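Local atomic coordinates of MSM0271 protein (Mycobacterium smegmatis, PDB entry 5SUH), a protein that forms trimeric, double-ringed tiles of the protein shell that encloses the RMM bacterial microcompartment, and probably bears on what passes through that shell. Residues R34-V39 against L68-S73; P178-A183 against V201-A206. All blocks are in the same frame, centred on the assembly; numbering follows the deposited sequence.

Contact 1. Residues R34-V39 against L68-S73; sequences RVYLLV and LIVEVS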
loop_
_atom_site.group_PDB
_atom_site.type_symbol
_atom_site.label_atom_id
_atom_site.label_comp_id
_atom_site.label_asym_id
_atom_site.label_seq_id
_atom_site.Cartn_x
_atom_site.Cartn_y
_atom_site.Cartn_z
ATOM N N ARG A 34 -28.422 3.372 -11.343
ATOM C CA ARG A 34 -28.679 2.617 -10.125
ATOM C C ARG A 34 -29.039 3.583 -9.005
ATOM O O ARG A 34 -30.005 3.369 -8.270
ATOM C CB ARG A 34 -27.430 1.843 -9.695
ATOM C CG ARG A 34 -26.851 0.957 -10.751
ATOM C CD ARG A 34 -26.720 -0.449 -10.313
ATOM N NE ARG A 34 -26.181 -0.601 -8.971
ATOM C CZ ARG A 34 -26.332 -1.729 -8.278
ATOM N NH1 ARG A 34 -26.992 -2.750 -8.820
ATOM N NH2 ARG A 34 -25.874 -1.829 -7.043
ATOM N N VAL A 35 -28.252 4.659 -8.906
ATOM C CA VAL A 35 -28.466 5.716 -7.921
ATOM C C VAL A 35 -28.350 7.094 -8.592
ATOM O O VAL A 35 -27.418 7.320 -9.359
ATOM C CB VAL A 35 -27.437 5.649 -6.771
ATOM C CG1 VAL A 35 -27.675 6.784 -5.786
ATOM C CG2 VAL A 35 -27.502 4.339 -6.071
ATOM N N TYR A 36 -29.304 7.993 -8.325
ATOM C CA TYR A 36 -29.247 9.390 -8.803
ATOM C C TYR A 36 -29.821 10.319 -7.733
ATOM O O TYR A 36 -31.040 10.356 -7.540
ATOM C CB TYR A 36 -30.029 9.570 -10.127
ATOM C CG TYR A 36 -30.106 11.010 -10.639
ATOM C CD1 TYR A 36 -31.152 11.865 -10.261
ATOM C CD2 TYR A 36 -29.140 11.511 -11.505
ATOM C CE1 TYR A 36 -31.209 13.183 -10.714
ATOM C CE2 TYR A 36 -29.196 12.826 -11.972
ATOM C CZ TYR A 36 -30.220 13.650 -11.579
ATOM O OH TYR A 36 -30.244 14.932 -12.062
ATOM N N LEU A 37 -28.973 11.097 -7.075
ATOM C CA LEU A 37 -29.432 11.881 -5.931
ATOM C C LEU A 37 -28.746 13.213 -5.690
ATOM O O LEU A 37 -27.513 13.303 -5.683
ATOM C CB LEU A 37 -29.285 11.067 -4.645
ATOM C CG LEU A 37 -30.580 10.588 -3.983
ATOM C CD1 LEU A 37 -30.304 10.260 -2.528
ATOM C CD2 LEU A 37 -31.733 11.601 -4.118
ATOM N N LEU A 38 -29.568 14.237 -5.460
ATOM C CA LEU A 38 -29.113 15.499 -4.875
ATOM C C LEU A 38 -29.029 15.425 -3.376
ATOM O O LEU A 38 -30.021 15.217 -2.689
ATOM C CB LEU A 38 -30.017 16.667 -5.237
ATOM C CG LEU A 38 -29.495 17.604 -6.311
ATOM C CD1 LEU A 38 -29.331 16.886 -7.606
ATOM C CD2 LEU A 38 -30.529 18.686 -6.471
ATOM N N VAL A 39 -27.813 15.619 -2.889
ATOM C CA VAL A 39 -27.527 15.739 -1.479
ATOM C C VAL A 39 -27.313 17.202 -1.148
ATOM O O VAL A 39 -26.268 17.766 -1.440
ATOM C CB VAL A 39 -26.302 14.926 -1.103
ATOM C CG1 VAL A 39 -26.010 15.081 0.355
ATOM C CG2 VAL A 39 -26.502 13.447 -1.513
ATOM N N LEU A 68 -24.054 16.130 -6.156
ATOM C CA LEU A 68 -24.808 15.160 -6.942
ATOM C C LEU A 68 -24.077 13.826 -6.908
ATOM O O LEU A 68 -22.878 13.781 -7.217
ATOM C CB LEU A 68 -24.972 15.620 -8.390
ATOM C CG LEU A 68 -25.694 14.576 -9.246
ATOM C CD1 LEU A 68 -27.193 14.517 -8.887
ATOM C CD2 LEU A 68 -25.493 14.839 -10.716
ATOM N N ILE A 69 -24.771 12.750 -6.527
ATOM C CA ILE A 69 -24.146 11.421 -6.483
ATOM C C ILE A 69 -24.817 10.486 -7.482
ATOM O O ILE A 69 -26.052 10.416 -7.549
ATOM C CB ILE A 69 -24.213 10.769 -5.092
ATOM C CG1 ILE A 69 -25.676 10.626 -4.605
ATOM C CG2 ILE A 69 -23.373 11.556 -4.107
ATOM C CD1 ILE A 69 -25.859 9.780 -3.325
ATOM N N VAL A 70 -24.010 9.798 -8.294
ATOM C CA VAL A 70 -24.550 8.896 -9.309
ATOM C C VAL A 70 -23.807 7.551 -9.326
ATOM O O VAL A 70 -22.558 7.508 -9.376
ATOM C CB VAL A 70 -24.482 9.536 -10.725
ATOM C CG1 VAL A 70 -25.037 8.588 -11.777
ATOM C CG2 VAL A 70 -25.193 10.904 -10.764
ATOM N N GLU A 71 -24.574 6.464 -9.290
ATOM C CA GLU A 71 -24.048 5.101 -9.482
ATOM C C GLU A 71 -24.677 4.480 -10.753
ATOM O O GLU A 71 -25.879 4.593 -10.957
ATOM C CB GLU A 71 -24.326 4.219 -8.231
ATOM C CG GLU A 71 -23.717 2.823 -8.295
ATOM C CD GLU A 71 -23.951 1.958 -7.051
ATOM O OE1 GLU A 71 -23.863 2.462 -5.903
ATOM O OE2 GLU A 71 -24.177 0.739 -7.234
ATOM N N VAL A 72 -23.872 3.873 -11.629
ATOM C CA VAL A 72 -24.399 3.330 -12.897
ATOM C C VAL A 72 -23.895 1.941 -13.277
ATOM O O VAL A 72 -22.917 1.431 -12.731
ATOM C CB VAL A 72 -24.057 4.197 -14.126
ATOM C CG1 VAL A 72 -24.466 5.634 -13.877
ATOM C CG2 VAL A 72 -22.567 4.056 -14.486
ATOM N N SER A 73 -24.563 1.371 -14.275
ATOM C CA SER A 73 -24.192 0.094 -14.860
ATOM C C SER A 73 -24.374 0.167 -16.379
ATOM O O SER A 73 -25.337 0.773 -16.836
ATOM C CB SER A 73 -25.048 -1.013 -14.272
ATOM O OG SER A 73 -24.646 -2.259 -14.777
HETATM O O HOH W 1 -23.980 -0.989 -5.203
#

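Contact 2. Residues P178-A183 against V201-A206; sequences PALFAA and VQMIGA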
loop_
_atom_site.group_PDB
_atom_site.type_symbol
_atom_site.label_atom_id
_atom_site.label_comp_id
_atom_site.label_asym_id
_atom_site.label_seq_id
_atom_site.Cartn_x
_atom_site.Cartn_y
_atom_site.Cartn_z
ATOM N N PRO A 178 -28.495 -0.189 -3.361
ATOM C CA PRO A 178 -27.105 0.092 -3.782
ATOM C C PRO A 178 -26.267 0.895 -2.776
ATOM O O PRO A 178 -26.774 1.719 -2.022
ATOM C CB PRO A 178 -27.271 0.914 -5.077
ATOM C CG PRO A 178 -28.672 0.674 -5.528
ATOM C CD PRO A 178 -29.482 0.420 -4.274
ATOM N N ALA A 179 -24.965 0.654 -2.817
ATOM C CA ALA A 179 -24.018 1.172 -1.854
ATOM C C ALA A 179 -23.991 2.697 -1.743
ATOM O O ALA A 179 -23.715 3.226 -0.664
ATOM C CB ALA A 179 -22.599 0.653 -2.199
ATOM N N LEU A 180 -24.254 3.405 -2.840
ATOM C CA LEU A 180 -24.000 4.838 -2.830
ATOM C C LEU A 180 -25.028 5.577 -1.953
ATOM O O LEU A 180 -24.769 6.711 -1.506
ATOM C CB LEU A 180 -23.991 5.411 -4.245
ATOM C CG LEU A 180 -23.346 6.803 -4.403
ATOM C CD1 LEU A 180 -21.988 6.839 -3.716
ATOM C CD2 LEU A 180 -23.201 7.229 -5.850
ATOM N N PHE A 181 -26.131 4.904 -1.613
ATOM C CA PHE A 181 -27.147 5.521 -0.744
ATOM C C PHE A 181 -26.608 5.752 0.661
ATOM O O PHE A 181 -27.210 6.477 1.458
ATOM C CB PHE A 181 -28.404 4.667 -0.651
ATOM C CG PHE A 181 -29.330 4.813 -1.823
ATOM C CD1 PHE A 181 -29.796 6.060 -2.218
ATOM C CD2 PHE A 181 -29.712 3.698 -2.559
ATOM C CE1 PHE A 181 -30.667 6.189 -3.303
ATOM C CE2 PHE A 181 -30.565 3.822 -3.646
ATOM C CZ PHE A 181 -31.042 5.075 -4.015
ATOM N N ALA A 182 -25.472 5.134 0.964
ATOM C CA ALA A 182 -24.823 5.328 2.253
ATOM C C ALA A 182 -24.445 6.800 2.430
ATOM O O ALA A 182 -24.326 7.306 3.563
ATOM C CB ALA A 182 -23.618 4.432 2.379
ATOM N N ALA A 183 -24.225 7.470 1.301
ATOM C CA ALA A 183 -23.872 8.886 1.293
ATOM C C ALA A 183 -24.973 9.743 1.907
ATOM O O ALA A 183 -24.705 10.568 2.784
ATOM C CB ALA A 183 -23.573 9.352 -0.118
ATOM N N VAL A 201 -17.770 5.432 6.500
ATOM C CA VAL A 201 -18.866 5.405 5.530
ATOM C C VAL A 201 -18.377 4.687 4.293
ATOM O O VAL A 201 -17.561 5.233 3.548
ATOM C CB VAL A 201 -19.361 6.818 5.097
ATOM C CG1 VAL A 201 -20.644 6.693 4.282
ATOM C CG2 VAL A 201 -19.623 7.679 6.277
ATOM N N GLN A 202 -18.874 3.480 4.038
ATOM C CA GLN A 202 -18.439 2.756 2.839
ATOM C C GLN A 202 -19.504 2.915 1.750
ATOM O O GLN A 202 -20.584 2.329 1.849
ATOM C CB GLN A 202 -18.218 1.290 3.161
ATOM C CG GLN A 202 -17.179 0.595 2.288
ATOM C CD GLN A 202 -17.128 -0.915 2.520
ATOM O OE1 GLN A 202 -17.087 -1.391 3.662
ATOM N NE2 GLN A 202 -17.095 -1.671 1.431
ATOM N N MET A 203 -19.232 3.728 0.732
ATOM C CA MET A 203 -20.261 3.996 -0.277
ATOM C C MET A 203 -20.020 3.343 -1.656
ATOM O O MET A 203 -20.744 3.616 -2.606
ATOM C CB MET A 203 -20.477 5.495 -0.419
ATOM C CG MET A 203 -19.336 6.261 -0.979
ATOM S SD MET A 203 -19.719 8.003 -0.897
ATOM C CE MET A 203 -19.470 8.274 0.810
ATOM N N ILE A 204 -18.983 2.515 -1.760
ATOM C CA ILE A 204 -18.596 1.867 -3.014
ATOM C C ILE A 204 -18.537 0.342 -2.876
ATOM O O ILE A 204 -17.831 -0.172 -2.016
ATOM C CB ILE A 204 -17.226 2.337 -3.482
ATOM C CG1 ILE A 204 -17.234 3.833 -3.756
ATOM C CG2 ILE A 204 -16.828 1.588 -4.725
ATOM C CD1 ILE A 204 -15.843 4.373 -4.038
ATOM N N GLY A 205 -19.249 -0.377 -3.739
ATOM C CA GLY A 205 -19.267 -1.832 -3.706
ATOM C C GLY A 205 -20.644 -2.450 -3.941
ATOM O O GLY A 205 -21.581 -1.801 -4.421
ATOM N N ALA A 206 -20.788 -3.711 -3.560
ATOM C CA ALA A 206 -22.084 -4.360 -3.656
ATOM C C ALA A 206 -23.064 -3.838 -2.580
ATOM O O ALA A 206 -24.273 -3.817 -2.813
ATOM C CB ALA A 206 -21.926 -5.842 -3.543
HETATM O O HOH W 1 -23.980 -0.989 -5.203
#

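Contact 1. Residues R34-V39 against L68-S73
Arg34 and Glu71 meet at one end of an antiparallel strand pair, 34-39 against 68-73, in the first of the two four-stranded sheets of this tandem, circularly permuted BMC fold. A classic beta bulge marks the spot: Arg34 N and Val35 N both donate to Glu71 O, from the same face of its carbonyl plane, and the Val35 bond is the straighter, at 171°. Further along, Leu37 and Ile69 form a hydrogen-bonded pair whose two bonds lie in their carbonyl planes.

The glutamate chain is extended, with CG anti to the backbone N (chi1 -175°), whereas bends at chi2 and chi3 of the arginine bring the edge of its guanidinium, NE and NH2, to Glu71 OE2. NE lies 3.0 Å from Glu71 OE2, above the carboxylate plane, and NH2 comes to the same atom nearly along its C-O axis. The guanidinium and carboxylate planes are 25° apart. Leu180 N probably donates to Glu71 OE1, so both carboxylate oxygens have partners, which would probably favour the charged form. Phe103 adds a cation-pi contact to Arg34.

On the side of the sheet that carries Val35 and Glu71, Val35 CB presses on Glu71 CB at 3.7 Å, and Leu37 CB on Ile69 CG1 at 3.6 Å. The opposite side faces helix 113-127. There Tyr36 lies beside Val70, both pointing the same way, while Leu68 CD1 sits 4.0 Å above one face of the Tyr36 ring, offset toward its rim.

A water closes the salt bridge into a small ring, accepting from Arg34 NH2 at 2.8 Å and donating to Glu71 OE2 at 2.7 Å.

Contact 2. Residues P178-A183 against V201-A206
Leu180 and Met203 fill the tight part of this contact, where the turn leading into helix 182-192 packs on the chain leaving strand 197-202. Leu180 CD1 approaches Met203 SD to 3.8 Å as the two side chains pass at a slant. Met203 CG stands between its backbone N and carbonyl carbon (chi1 67°), which lays CB, CG and SD of Met203 along Leu180 CD1. Ala183 CB meets the same sulfur from the helix, at 4.2 Å. Ala182 CB faces the backbone instead, 3.7 Å from Gln202 O, and also touches Val201 CG1.

Backbones come close here as well: the CA atoms of Leu180 and Met203 are 4.6 Å apart. Two weak CA-H...O contacts run in opposite directions, from Met203 CA to Ala179 O and from Leu180 CA to Met203 O. The small alanine side chains probably let the turn lie this near to the opposing carbonyls.

The end at Ala179 and Gly205 is also tight, but a water bridges it, accepting from Ala179 N and donating to Gly205 O at 2.7 Å, while Ala179 CB lies 3.5 Å from that same carbonyl oxygen. Gly205 adopts backbone angles (phi 139°) that suit glycine. The looser side is that of the partly exposed Gln202 and Ile204, whose side chains point away from the turn.

Beyond the contact, Leu180 and Ala183 rest on Ile69 of strand 66-73, Val201 packs on Leu210 of strand 208-214, and Ala206 lies against Arg101 of a neighbouring subunit.

Contact 1 joins two neighbouring strands within the first BMC repeat, whereas contact 2 packs a helix-entry turn on a strand exit in the second. Contact 2 is the more thoroughly buried and lies nearer the chain centre, yet its direct contacts are mostly van der Waals; contact 1 combines regular sheet bonding with an ion pair. Their centres are about 11 Å apart, and they meet directly across the repeats, through the carboxylate of Glu71 and where Val35 CG2 packs on Pro178 CB at 3.6 Å. The same water serves charged side chains in contact 1 and the backbone in contact 2.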